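Local coordinates for protein aspartate--tRNA(Asp/Asn) ligase (Thermus thermophilus, PDB 1N9W) that charges both tRNA(Asp) and tRNA(Asn) with L-aspartate at similar efficiency, first activating the amino acid with ATP to Asp-AMP, at residues D251-L256 with K400-P405; F135-D140 with L238-E243. One frame throughout, in Å; residues are numbered along the deposited sequence.

Contact 1 of 2, residues D251-L256 with K400-P405; sequences DEIRLL and KLLGLP
L256 and L402 are the residues at which the two backbones come nearest, their CA atoms 6.9 Å apart. L256 lies at the C-terminal end of segment 251-256, next to helix 250-255, in which the amide of L255 bonds to the carbonyl of D251 (N to O 2.8 Å). On the other segment the chain leaves its helical path at G403, whose phi is positive (63°), directly after L402. Both leucines have CB directed at the opposing segment, and the touch is made by methyls: L256 CD1 lies 3.6 Å from L402 CD1 and 4.1 Å from L402 CD2, so one methyl rests against the fork of the other side chain. Each leucine holds CG beside its backbone N (chi1 -60° in L256, -58° in L402), which sends the branched ends across the gap between the chains. I253, one turn back, adds a looser flank, its CG1 4.4 Å from L402 CD2.

The contact belongs to the class II synthetase catalytic domain. It joins the short helix after helix 227-248 to the end of helix 394-402, whose first residues include the predicted ATP-binding E395. I253 also packs on A245 and L246 of helix 227-248 and on W260, while L402 also meets A258.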
# COMPACT_ATOMS: atom_id res chain seq x y z
N ASP B 251 13.58 -0.58 17.52
CA ASP B 251 14.64 0.41 17.73
C ASP B 251 14.15 1.84 17.54
O ASP B 251 14.54 2.73 18.29
CB ASP B 251 15.81 0.14 16.79
CG ASP B 251 16.48 -1.18 17.07
OD1 ASP B 251 16.45 -1.62 18.24
OD2 ASP B 251 17.06 -1.78 16.14
N GLU B 252 13.32 2.05 16.53
CA GLU B 252 12.78 3.37 16.26
C GLU B 252 11.92 3.82 17.44
O GLU B 252 12.02 4.95 17.92
CB GLU B 252 11.94 3.35 14.98
CG GLU B 252 12.71 3.41 13.65
CD GLU B 252 13.45 2.11 13.29
OE1 GLU B 252 13.02 1.02 13.72
OE2 GLU B 252 14.44 2.19 12.55
N ILE B 253 11.07 2.92 17.92
CA ILE B 253 10.20 3.25 19.04
C ILE B 253 11.02 3.62 20.27
O ILE B 253 10.76 4.65 20.91
CB ILE B 253 9.27 2.07 19.34
CG1 ILE B 253 8.26 1.95 18.19
CG2 ILE B 253 8.58 2.27 20.68
CD1 ILE B 253 7.49 0.65 18.17
N ARG B 254 12.01 2.80 20.60
CA ARG B 254 12.86 3.06 21.75
C ARG B 254 13.69 4.33 21.58
O ARG B 254 13.86 5.10 22.52
CB ARG B 254 13.77 1.87 22.02
CG ARG B 254 13.07 0.68 22.65
CD ARG B 254 14.07 -0.39 23.05
NE ARG B 254 14.61 -1.11 21.89
CZ ARG B 254 13.93 -2.01 21.20
NH1 ARG B 254 12.68 -2.31 21.54
NH2 ARG B 254 14.50 -2.63 20.17
N LEU B 255 14.20 4.54 20.37
CA LEU B 255 15.02 5.72 20.10
C LEU B 255 14.24 7.01 20.39
O LEU B 255 14.77 7.95 20.98
CB LEU B 255 15.47 5.70 18.64
CG LEU B 255 16.10 6.98 18.09
CD1 LEU B 255 17.50 7.16 18.66
CD2 LEU B 255 16.13 6.90 16.57
N LEU B 256 12.98 7.06 19.97
CA LEU B 256 12.15 8.24 20.20
C LEU B 256 11.67 8.26 21.65
O LEU B 256 11.03 9.20 22.09
CB LEU B 256 10.96 8.25 19.23
CG LEU B 256 11.30 8.27 17.74
CD1 LEU B 256 10.06 8.00 16.91
CD2 LEU B 256 11.93 9.59 17.37
N LYS B 400 0.58 10.63 17.80
CA LYS B 400 0.22 10.40 19.19
C LYS B 400 0.90 9.17 19.79
O LYS B 400 1.20 9.15 20.99
CB LYS B 400 -1.30 10.30 19.32
CG LYS B 400 -1.96 11.66 19.37
CD LYS B 400 -1.50 12.40 20.63
CE LYS B 400 -1.94 13.85 20.65
NZ LYS B 400 -1.59 14.49 21.94
N LEU B 401 1.15 8.17 18.97
CA LEU B 401 1.80 6.94 19.43
C LEU B 401 3.24 7.21 19.85
O LEU B 401 3.73 6.66 20.83
CB LEU B 401 1.80 5.89 18.32
CG LEU B 401 2.37 4.51 18.65
CD1 LEU B 401 1.42 3.80 19.60
CD2 LEU B 401 2.52 3.69 17.37
N LEU B 402 3.92 8.07 19.09
CA LEU B 402 5.32 8.38 19.36
C LEU B 402 5.57 9.63 20.19
O LEU B 402 6.73 9.99 20.44
CB LEU B 402 6.08 8.46 18.04
CG LEU B 402 5.98 7.19 17.21
CD1 LEU B 402 6.63 7.38 15.85
CD2 LEU B 402 6.63 6.05 17.97
N GLY B 403 4.50 10.30 20.61
CA GLY B 403 4.64 11.51 21.41
C GLY B 403 5.34 12.62 20.66
O GLY B 403 6.20 13.31 21.21
N LEU B 404 4.97 12.81 19.40
CA LEU B 404 5.59 13.84 18.59
C LEU B 404 4.88 15.18 18.72
O LEU B 404 3.68 15.24 18.98
CB LEU B 404 5.60 13.39 17.12
CG LEU B 404 6.06 11.94 16.89
CD1 LEU B 404 5.76 11.54 15.45
CD2 LEU B 404 7.54 11.81 17.20
N PRO B 405 5.63 16.28 18.54
CA PRO B 405 5.09 17.65 18.62
C PRO B 405 3.80 17.81 17.83
O PRO B 405 2.73 17.96 18.40
CB PRO B 405 6.22 18.49 18.05
CG PRO B 405 7.43 17.76 18.53
CD PRO B 405 7.08 16.31 18.28

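Contact 2 of 2, residues F135-D140 with L238-E243; sequences FRRYLD and LAEMLE
E240 puts its carboxylate against helix 119-141, where its salt-bridge partner is R141, reached through OE1, just beyond the segment 135-140. Within the two segments its oxygens meet mostly carbon. OE1 lies 3.4 Å from Y138 CD1, near the plane of the ring and at its edge, with the carboxylate turned 46° from that plane. OE2 lies 3.6 Å from R137 CD and 4.3 Å from R137 NE, too far for a salt bridge, although the opposite charges probably attract. The bend at chi2 of E240 swings the carboxylate over the backbone side of Y138, and the chain below it packs as hydrocarbon: E240 CG is 3.6 Å from Y138 CB.

Beside this polar edge, F135 and M241 form a Met-aromatic contact. M241 SD approaches the ring at its edge, 3.9 Å from F135 CD1, and the line from sulfur to ring centroid is 83° off the ring normal. The two side chains run side by side in the same direction, while L139 CD1, from the same helix as F135, lies over one ring face near its rim. M241 CG also presses on the backbone, 3.6 Å from F135 N.

The short helical segments approach to 8.6 Å between axes at 136°, an oblique, roughly antiparallel packing. This close approach agrees with the F135 and M241 CA atoms being only 5.5 Å apart. From the same turn of helix 119-141, R136 and D140 reach the second subunit, forming salt bridges with its E146 and R133. Helices 119-141 and 227-248 lie here on the largely antiparallel sheet characteristic of class II synthetases: F135 packs on V196 of strand 192-198 and on L217 and V219 of strand 215-222, and M241 also touches L217.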
# COMPACT_ATOMS: atom_id res chain seq x y z
N PHE B 135 -1.59 -3.20 9.24
CA PHE B 135 -2.95 -2.88 8.80
C PHE B 135 -3.38 -3.83 7.69
O PHE B 135 -4.41 -4.48 7.79
CB PHE B 135 -2.96 -1.44 8.29
CG PHE B 135 -4.29 -0.99 7.77
CD1 PHE B 135 -5.31 -0.61 8.64
CD2 PHE B 135 -4.52 -0.92 6.39
CE1 PHE B 135 -6.53 -0.16 8.16
CE2 PHE B 135 -5.74 -0.48 5.90
CZ PHE B 135 -6.75 -0.09 6.78
N ARG B 136 -2.56 -3.91 6.63
CA ARG B 136 -2.86 -4.77 5.49
C ARG B 136 -2.82 -6.27 5.81
O ARG B 136 -3.61 -7.04 5.27
CB ARG B 136 -1.89 -4.47 4.33
CG ARG B 136 -1.89 -3.03 3.83
CD ARG B 136 -1.49 -2.98 2.35
NE ARG B 136 -1.20 -1.63 1.85
CZ ARG B 136 -0.05 -0.99 2.03
NH1 ARG B 136 0.94 -1.58 2.70
NH2 ARG B 136 0.12 0.24 1.55
N ARG B 137 -1.90 -6.67 6.68
CA ARG B 137 -1.77 -8.08 7.06
C ARG B 137 -3.03 -8.55 7.78
O ARG B 137 -3.65 -9.53 7.38
CB ARG B 137 -0.55 -8.30 7.96
CG ARG B 137 -0.07 -9.75 8.04
CD ARG B 137 0.80 -10.05 9.28
NE ARG B 137 2.09 -9.36 9.33
CZ ARG B 137 3.07 -9.49 8.43
NH1 ARG B 137 2.92 -10.28 7.39
NH2 ARG B 137 4.22 -8.84 8.60
N TYR B 138 -3.41 -7.85 8.85
CA TYR B 138 -4.59 -8.25 9.61
C TYR B 138 -5.81 -8.38 8.72
O TYR B 138 -6.51 -9.38 8.77
CB TYR B 138 -4.89 -7.25 10.74
CG TYR B 138 -6.17 -7.60 11.47
CD1 TYR B 138 -6.22 -8.64 12.40
CD2 TYR B 138 -7.37 -6.94 11.15
CE1 TYR B 138 -7.43 -9.04 12.98
CE2 TYR B 138 -8.58 -7.33 11.72
CZ TYR B 138 -8.60 -8.39 12.64
OH TYR B 138 -9.79 -8.79 13.18
N LEU B 139 -6.07 -7.36 7.91
CA LEU B 139 -7.23 -7.39 7.02
C LEU B 139 -7.12 -8.47 5.94
O LEU B 139 -8.11 -9.14 5.63
CB LEU B 139 -7.45 -6.00 6.40
CG LEU B 139 -7.82 -4.90 7.42
CD1 LEU B 139 -7.74 -3.53 6.76
CD2 LEU B 139 -9.23 -5.15 7.99
N ASP B 140 -5.93 -8.65 5.36
CA ASP B 140 -5.75 -9.70 4.34
C ASP B 140 -6.08 -11.07 4.94
O ASP B 140 -6.70 -11.90 4.29
CB ASP B 140 -4.30 -9.75 3.82
CG ASP B 140 -3.99 -8.65 2.79
OD1 ASP B 140 -4.93 -8.05 2.23
OD2 ASP B 140 -2.78 -8.41 2.54
N LEU B 238 -6.05 -2.56 15.23
CA LEU B 238 -5.08 -1.72 15.92
C LEU B 238 -4.06 -2.53 16.70
O LEU B 238 -2.87 -2.21 16.70
CB LEU B 238 -5.78 -0.76 16.88
CG LEU B 238 -6.44 0.44 16.22
CD1 LEU B 238 -7.49 1.02 17.15
CD2 LEU B 238 -5.38 1.47 15.86
N ALA B 239 -4.53 -3.58 17.38
CA ALA B 239 -3.64 -4.43 18.17
C ALA B 239 -2.57 -5.01 17.26
O ALA B 239 -1.40 -5.07 17.63
CB ALA B 239 -4.45 -5.56 18.83
N GLU B 240 -2.98 -5.44 16.08
CA GLU B 240 -2.05 -6.01 15.11
C GLU B 240 -1.05 -4.94 14.66
O GLU B 240 0.16 -5.15 14.69
CB GLU B 240 -2.82 -6.54 13.90
CG GLU B 240 -1.96 -7.12 12.79
CD GLU B 240 -2.01 -8.63 12.74
OE1 GLU B 240 -3.02 -9.20 13.23
OE2 GLU B 240 -1.07 -9.26 12.20
N MET B 241 -1.57 -3.78 14.26
CA MET B 241 -0.74 -2.67 13.79
C MET B 241 0.38 -2.34 14.79
O MET B 241 1.56 -2.29 14.42
CB MET B 241 -1.63 -1.46 13.50
CG MET B 241 -2.56 -1.65 12.30
SD MET B 241 -3.90 -0.42 12.24
CE MET B 241 -2.99 0.93 11.72
N LEU B 242 0.02 -2.15 16.06
CA LEU B 242 0.98 -1.84 17.11
C LEU B 242 1.99 -2.97 17.32
O LEU B 242 3.17 -2.72 17.59
CB LEU B 242 0.24 -1.57 18.43
CG LEU B 242 -0.26 -0.13 18.62
CD1 LEU B 242 -1.02 0.35 17.39
CD2 LEU B 242 -1.15 -0.07 19.86
N GLU B 243 1.52 -4.20 17.18
CA GLU B 243 2.37 -5.38 17.35
C GLU B 243 3.45 -5.41 16.27
O GLU B 243 4.61 -5.73 16.54
CB GLU B 243 1.51 -6.64 17.25
CG GLU B 243 2.18 -7.88 17.79
CD GLU B 243 2.33 -7.83 19.29
OE1 GLU B 243 1.35 -7.43 19.97
OE2 GLU B 243 3.41 -8.18 19.81

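Contact 2 closes before contact 1 opens, and the two are related through consecutive helices: 227-248 carries one half of contact 2, and 250-255 one half of contact 1. Their centres are 19 Å apart. Contact 1 is the buried one (two of three touching residues buried, none exposed) and the smaller (173 against 257 Å² buried), is apolar throughout, and joins helix ends. Contact 2 sets the last turns of helix 119-141 against the middle of helix 227-248 and is only partly buried and graded, with sulfur and aromatic ring buried toward the sheet and charged groups at a partly exposed edge. Its segment 135-140 also has partners in the second subunit, whereas contact 1 has none.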